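Local coordinates for protein endoglucanase (Ganoderma lucidum, PDB 5D8Z) that probably hydrolyses internal beta-1,4 linkages of cellulose and related beta-glucans, as an endoglucanase of glycoside hydrolase family 5, at residues 121-126 with 160-165; 135-140 with 175-180. All coordinates share one frame; numbering follows the deposited sequence.

Contact 1: 121-126 with 160-165; sequences NYARFN and GVMNEP. With BGC (beta-D-glucopyranose), chain C.
Tyr122 stands beside Asn163 and Glu164, all three side chains pointing the same way. With CG anti to the carbonyl carbon (chi1 -52°), the phenol ring runs alongside both neighbours. Over one ring face, offset toward the rim, lies Asn163 ND2, 3.7 Å from Tyr122 CE2, the amide plane turned 82° from the ring. Tyr122 CD2 lies 4.0 Å from Glu164 CB. Asn163 OD1 is bound by Arg76. Glu164 extends beyond CG; its OE1 accepts from O4 of the glucose at 3.1 Å, while OE2 is hydrogen-bonded to His235.

Met162 meets the backbone of the type I' turn 121-124. Its CG anti to the backbone N and its chain bent at chi2 (62°) and chi3 bring SD to 3.1 Å from Ala123 N, a weak hydrogen bond. Tyr122 N gives another weak bond to Asn163 O at 3.0 Å. Ala123 CB packs on Pro165 CB at 4.0 Å. An alanine in place of Tyr122 would probably leave Asn163 ND2 without its ring face and open a gap beside Glu164 CB.

The Asn-Glu pair after the fourth barrel strand is consistent with the family 5 pattern, whose glutamate serves as acid/base; Glu164 probably does so here.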
loop_
_atom_site.group_PDB
_atom_site.type_symbol
_atom_site.label_atom_id
_atom_site.label_comp_id
_atom_site.label_asym_id
_atom_site.label_seq_id
_atom_site.Cartn_x
_atom_site.Cartn_y
_atom_site.Cartn_z
ATOM N N ASN A 121 8.111 -0.969 5.692
ATOM C CA ASN A 121 9.478 -1.297 6.065
ATOM C C ASN A 121 10.411 -1.960 5.066
ATOM O O ASN A 121 11.548 -2.226 5.437
ATOM C CB ASN A 121 9.445 -2.138 7.309
ATOM C CG ASN A 121 9.556 -1.304 8.525
ATOM O OD1 ASN A 121 10.603 -1.247 9.146
ATOM N ND2 ASN A 121 8.501 -0.591 8.833
ATOM N N TYR A 122 9.987 -2.205 3.823
ATOM C CA TYR A 122 10.900 -2.759 2.800
ATOM C C TYR A 122 11.477 -4.101 3.246
ATOM O O TYR A 122 12.629 -4.421 3.000
ATOM C CB TYR A 122 12.026 -1.765 2.505
ATOM C CG TYR A 122 11.490 -0.398 2.185
ATOM C CD1 TYR A 122 11.230 0.537 3.197
ATOM C CD2 TYR A 122 11.184 -0.040 0.861
ATOM C CE1 TYR A 122 10.713 1.791 2.893
ATOM C CE2 TYR A 122 10.695 1.215 0.553
ATOM C CZ TYR A 122 10.461 2.123 1.572
ATOM O OH TYR A 122 9.956 3.360 1.260
ATOM N N ALA A 123 10.655 -4.864 3.948
ATOM C CA ALA A 123 11.041 -6.174 4.483
ATOM C C ALA A 123 12.221 -6.130 5.425
ATOM O O ALA A 123 12.804 -7.169 5.727
ATOM C CB ALA A 123 11.309 -7.178 3.353
ATOM N N ARG A 124 12.557 -4.950 5.921
ATOM C CA ARG A 124 13.706 -4.814 6.806
ATOM C C ARG A 124 13.373 -4.173 8.144
ATOM O O ARG A 124 12.286 -3.634 8.353
ATOM C CB ARG A 124 14.767 -4.001 6.114
ATOM C CG ARG A 124 15.452 -4.741 5.006
ATOM C CD ARG A 124 16.109 -3.780 4.060
ATOM N NE ARG A 124 16.946 -4.532 3.154
ATOM C CZ ARG A 124 16.532 -5.115 2.040
ATOM N NH1 ARG A 124 15.254 -5.035 1.658
ATOM N NH2 ARG A 124 17.400 -5.791 1.294
ATOM N N PHE A 125 14.336 -4.271 9.050
ATOM C CA PHE A 125 14.325 -3.570 10.337
ATOM C C PHE A 125 15.775 -3.166 10.621
ATOM O O PHE A 125 16.660 -4.011 10.777
ATOM C CB PHE A 125 13.783 -4.475 11.457
ATOM C CG PHE A 125 13.441 -3.729 12.720
ATOM C CD1 PHE A 125 12.170 -3.181 12.898
ATOM C CD2 PHE A 125 14.388 -3.565 13.726
ATOM C CE1 PHE A 125 11.858 -2.472 14.053
ATOM C CE2 PHE A 125 14.081 -2.870 14.873
ATOM C CZ PHE A 125 12.814 -2.321 15.043
ATOM N N ASN A 126 16.002 -1.868 10.664
ATOM C CA ASN A 126 17.351 -1.308 10.731
ATOM C C ASN A 126 18.447 -2.059 9.982
ATOM O O ASN A 126 19.335 -2.600 10.608
ATOM C CB ASN A 126 17.779 -1.133 12.184
ATOM C CG ASN A 126 16.915 -0.150 12.925
ATOM O OD1 ASN A 126 16.483 0.871 12.386
ATOM N ND2 ASN A 126 16.638 -0.462 14.157
ATOM N N GLY A 160 -1.883 -4.794 4.826
ATOM C CA GLY A 160 -0.773 -4.807 3.880
ATOM C C GLY A 160 0.499 -5.269 4.571
ATOM O O GLY A 160 1.186 -4.471 5.260
ATOM N N VAL A 161 0.822 -6.543 4.355
ATOM C CA VAL A 161 1.842 -7.238 5.127
ATOM C C VAL A 161 3.151 -6.481 5.126
ATOM O O VAL A 161 3.737 -6.268 6.172
ATOM C CB VAL A 161 2.083 -8.664 4.579
ATOM C CG1 VAL A 161 3.307 -9.293 5.209
ATOM C CG2 VAL A 161 0.884 -9.560 4.849
ATOM N N MET A 162 3.615 -6.066 3.959
ATOM C CA MET A 162 4.871 -5.376 3.904
ATOM C C MET A 162 5.039 -4.586 2.642
ATOM O O MET A 162 4.784 -5.078 1.555
ATOM C CB MET A 162 6.012 -6.372 3.983
ATOM C CG MET A 162 7.396 -5.740 3.848
ATOM S SD MET A 162 7.814 -4.545 5.132
ATOM C CE MET A 162 7.575 -5.544 6.596
ATOM N N ASN A 163 5.543 -3.373 2.798
ATOM C CA ASN A 163 5.715 -2.480 1.689
ATOM C C ASN A 163 7.026 -2.693 0.979
ATOM O O ASN A 163 8.070 -2.669 1.597
ATOM C CB ASN A 163 5.714 -1.061 2.172
ATOM C CG ASN A 163 5.905 -0.100 1.047
ATOM O OD1 ASN A 163 5.016 0.075 0.227
ATOM N ND2 ASN A 163 7.064 0.524 0.988
ATOM N N GLU A 164 6.957 -2.869 -0.330
ATOM C CA GLU A 164 8.128 -2.914 -1.230
ATOM C C GLU A 164 9.382 -3.690 -0.822
ATOM O O GLU A 164 10.472 -3.133 -0.785
ATOM C CB GLU A 164 8.498 -1.499 -1.651
ATOM C CG GLU A 164 7.519 -0.939 -2.653
ATOM C CD GLU A 164 7.949 0.402 -3.236
ATOM O OE1 GLU A 164 8.932 0.976 -2.727
ATOM O OE2 GLU A 164 7.295 0.887 -4.209
ATOM N N PRO A 165 9.249 -4.989 -0.577
ATOM C CA PRO A 165 10.457 -5.793 -0.449
ATOM C C PRO A 165 11.351 -5.639 -1.675
ATOM O O PRO A 165 10.860 -5.554 -2.802
ATOM C CB PRO A 165 9.943 -7.222 -0.381
ATOM C CG PRO A 165 8.468 -7.150 -0.085
ATOM C CD PRO A 165 8.006 -5.755 -0.362
HETATM C C2 BGC C . 12.559 4.219 -4.931
HETATM C C3 BGC C . 11.259 4.357 -4.109
HETATM C C4 BGC C . 10.039 3.815 -4.833
HETATM C C5 BGC C . 10.331 2.421 -5.426
HETATM C C6 BGC C . 9.220 1.975 -6.373
HETATM C C1 BGC C . 12.753 2.857 -5.650
HETATM O O2 BGC C . 13.659 4.441 -4.041
HETATM O O3 BGC C . 10.934 5.730 -3.804
HETATM O O4 BGC C . 8.934 3.895 -3.900
HETATM O O5 BGC C . 11.530 2.372 -6.218
HETATM O O6 BGC C . 9.689 1.826 -7.717
#

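Contact 2: 135-140 with 175-180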
loop_
_atom_site.group_PDB
_atom_site.type_symbol
_atom_site.label_atom_id
_atom_site.label_comp_id
_atom_site.label_asym_id
_atom_site.label_seq_id
_atom_site.Cartn_x
_atom_site.Cartn_y
_atom_site.Cartn_z
ATOM N N PRO A 135 15.060 -9.553 12.016
ATOM C CA PRO A 135 14.066 -10.168 12.879
ATOM C C PRO A 135 13.517 -11.462 12.318
ATOM O O PRO A 135 13.453 -11.639 11.118
ATOM C CB PRO A 135 12.950 -9.137 12.938
ATOM C CG PRO A 135 13.572 -7.855 12.530
ATOM C CD PRO A 135 14.652 -8.215 11.572
ATOM N N THR A 136 13.095 -12.346 13.198
ATOM C CA THR A 136 12.642 -13.644 12.783
ATOM C C THR A 136 11.214 -13.536 12.372
ATOM O O THR A 136 10.510 -12.578 12.700
ATOM C CB THR A 136 12.727 -14.682 13.910
ATOM O OG1 THR A 136 11.859 -14.308 14.966
ATOM C CG2 THR A 136 14.123 -14.751 14.475
ATOM N N ASN A 137 10.790 -14.563 11.654
ATOM C CA ASN A 137 9.423 -14.673 11.234
ATOM C C ASN A 137 8.479 -14.530 12.411
ATOM O O ASN A 137 7.379 -14.006 12.234
ATOM C CB ASN A 137 9.199 -15.996 10.502
ATOM C CG ASN A 137 9.894 -16.045 9.147
ATOM O OD1 ASN A 137 9.883 -17.082 8.481
ATOM N ND2 ASN A 137 10.501 -14.935 8.725
ATOM N N GLN A 138 8.905 -14.967 13.597
ATOM C CA GLN A 138 8.092 -14.833 14.818
ATOM C C GLN A 138 8.003 -13.413 15.360
ATOM O O GLN A 138 6.918 -12.966 15.716
ATOM C CB GLN A 138 8.616 -15.721 15.954
ATOM C CG GLN A 138 8.282 -17.186 15.788
ATOM C CD GLN A 138 9.211 -17.866 14.803
ATOM O OE1 GLN A 138 10.440 -17.783 14.915
ATOM N NE2 GLN A 138 8.633 -18.518 13.827
ATOM N N ASP A 139 9.151 -12.746 15.486
ATOM C CA ASP A 139 9.196 -11.325 15.838
ATOM C C ASP A 139 8.141 -10.616 14.939
ATOM O O ASP A 139 7.278 -9.892 15.396
ATOM C CB ASP A 139 10.635 -10.727 15.631
ATOM C CG ASP A 139 11.734 -11.318 16.599
ATOM O OD1 ASP A 139 11.434 -11.642 17.768
ATOM O OD2 ASP A 139 12.922 -11.435 16.199
ATOM N N PHE A 140 8.185 -10.906 13.654
ATOM C CA PHE A 140 7.313 -10.264 12.687
ATOM C C PHE A 140 5.828 -10.648 12.835
ATOM O O PHE A 140 4.925 -9.812 12.754
ATOM C CB PHE A 140 7.809 -10.661 11.309
ATOM C CG PHE A 140 7.070 -10.035 10.180
ATOM C CD1 PHE A 140 6.794 -8.675 10.174
ATOM C CD2 PHE A 140 6.735 -10.782 9.082
ATOM C CE1 PHE A 140 6.159 -8.083 9.100
ATOM C CE2 PHE A 140 6.088 -10.207 8.013
ATOM C CZ PHE A 140 5.794 -8.852 8.020
ATOM N N ALA A 175 8.355 -15.705 1.220
ATOM C CA ALA A 175 7.012 -16.220 1.225
ATOM C C ALA A 175 6.675 -16.932 2.549
ATOM O O ALA A 175 5.546 -16.832 3.040
ATOM C CB ALA A 175 6.819 -17.130 0.026
ATOM N N ASP A 176 7.655 -17.617 3.147
ATOM C CA ASP A 176 7.505 -18.201 4.512
ATOM C C ASP A 176 7.243 -17.171 5.602
ATOM O O ASP A 176 6.395 -17.371 6.462
ATOM C CB ASP A 176 8.710 -19.068 4.897
ATOM C CG ASP A 176 8.787 -20.368 4.081
ATOM O OD1 ASP A 176 7.719 -20.995 3.863
ATOM O OD2 ASP A 176 9.902 -20.763 3.653
ATOM N N SER A 177 7.960 -16.061 5.555
ATOM C CA SER A 177 7.719 -14.958 6.479
ATOM C C SER A 177 6.300 -14.429 6.343
ATOM O O SER A 177 5.654 -14.095 7.323
ATOM C CB SER A 177 8.714 -13.841 6.206
ATOM O OG SER A 177 10.055 -14.328 6.273
ATOM N N VAL A 178 5.807 -14.387 5.114
ATOM C CA VAL A 178 4.491 -13.849 4.829
ATOM C C VAL A 178 3.427 -14.828 5.297
ATOM O O VAL A 178 2.351 -14.421 5.757
ATOM C CB VAL A 178 4.318 -13.593 3.331
ATOM C CG1 VAL A 178 2.902 -13.136 3.055
ATOM C CG2 VAL A 178 5.350 -12.578 2.821
ATOM N N GLN A 179 3.725 -16.121 5.179
ATOM C CA GLN A 179 2.835 -17.126 5.706
ATOM C C GLN A 179 2.690 -16.878 7.192
ATOM O O GLN A 179 1.603 -16.857 7.770
ATOM C CB GLN A 179 3.432 -18.500 5.459
ATOM C CG GLN A 179 2.572 -19.654 5.958
ATOM C CD GLN A 179 1.217 -19.665 5.303
ATOM O OE1 GLN A 179 1.119 -19.881 4.120
ATOM N NE2 GLN A 179 0.184 -19.377 6.061
ATOM N N ALA A 180 3.815 -16.669 7.827
ATOM C CA ALA A 180 3.768 -16.512 9.249
ATOM C C ALA A 180 2.834 -15.364 9.641
ATOM O O ALA A 180 2.047 -15.488 10.601
ATOM C CB ALA A 180 5.160 -16.295 9.796
#
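Asn137 and Ser177 provide the polar link between the two helices, and their CA atoms are the nearest pair across the contact. Asn137 ND2 lies 2.6 Å from Ser177 OG, a bond that is weak because the N-H to acceptor angle is only 120°. The asparagine CG lies anti to its carbonyl carbon (chi1 -69°), which carries the amide across the gap to the serine. Ser177 OG is also hydrogen-bonded to Leu173 O, one turn back in its own helix.

Apolar contact is slight: Ala180 CB meets Asn137 CB at 4.1 Å, one turn along from the serine. A separate aromatic-edge contact comes from Phe140, which turns the edge of its ring to the backbone, with CD2 3.9 Å from Ser177 O, while Trp144 meets the same ring edge-to-face.

Helices 137-149 and 171-187 are successive outer helices of the TIM barrel, joined through the strand 157-160 between them.

Capping bonds fix the first turn of helix 137-149. Thr136 and Asp139 form a capping box: Asp139 N donates to Thr136 OG1 at 3.2 Å, nearly straight at 179°, and Thr136 N returns a bond to Asp139 OD2 at 3.1 Å. Gln138 N adds a weak bond to the same hydroxyl.

In the fold
Contact 1 is buried, its centre about 11 Å from the centre of the chain, where the loops following the third and fourth barrel strands meet beside the glycan; contact 2 lies farther out, about 19 Å from that centre, and is partly buried between two helices of the outer layer. The chemistry follows place: a ring, a thioether and a carboxylate in the first, of which the carboxylate of Glu164 reaches the sugar; one weak amide-hydroxyl bond, an alanine contact and the edge of a phenylalanine ring in the second. Their segments alternate along the chain, and the two touch: Met162 CE lies 3.8 Å from Phe140 CE1, and Phe125 CB lies 3.6 Å from Pro135 CG. Packing thus joins the pocket-side loops to the helical shell.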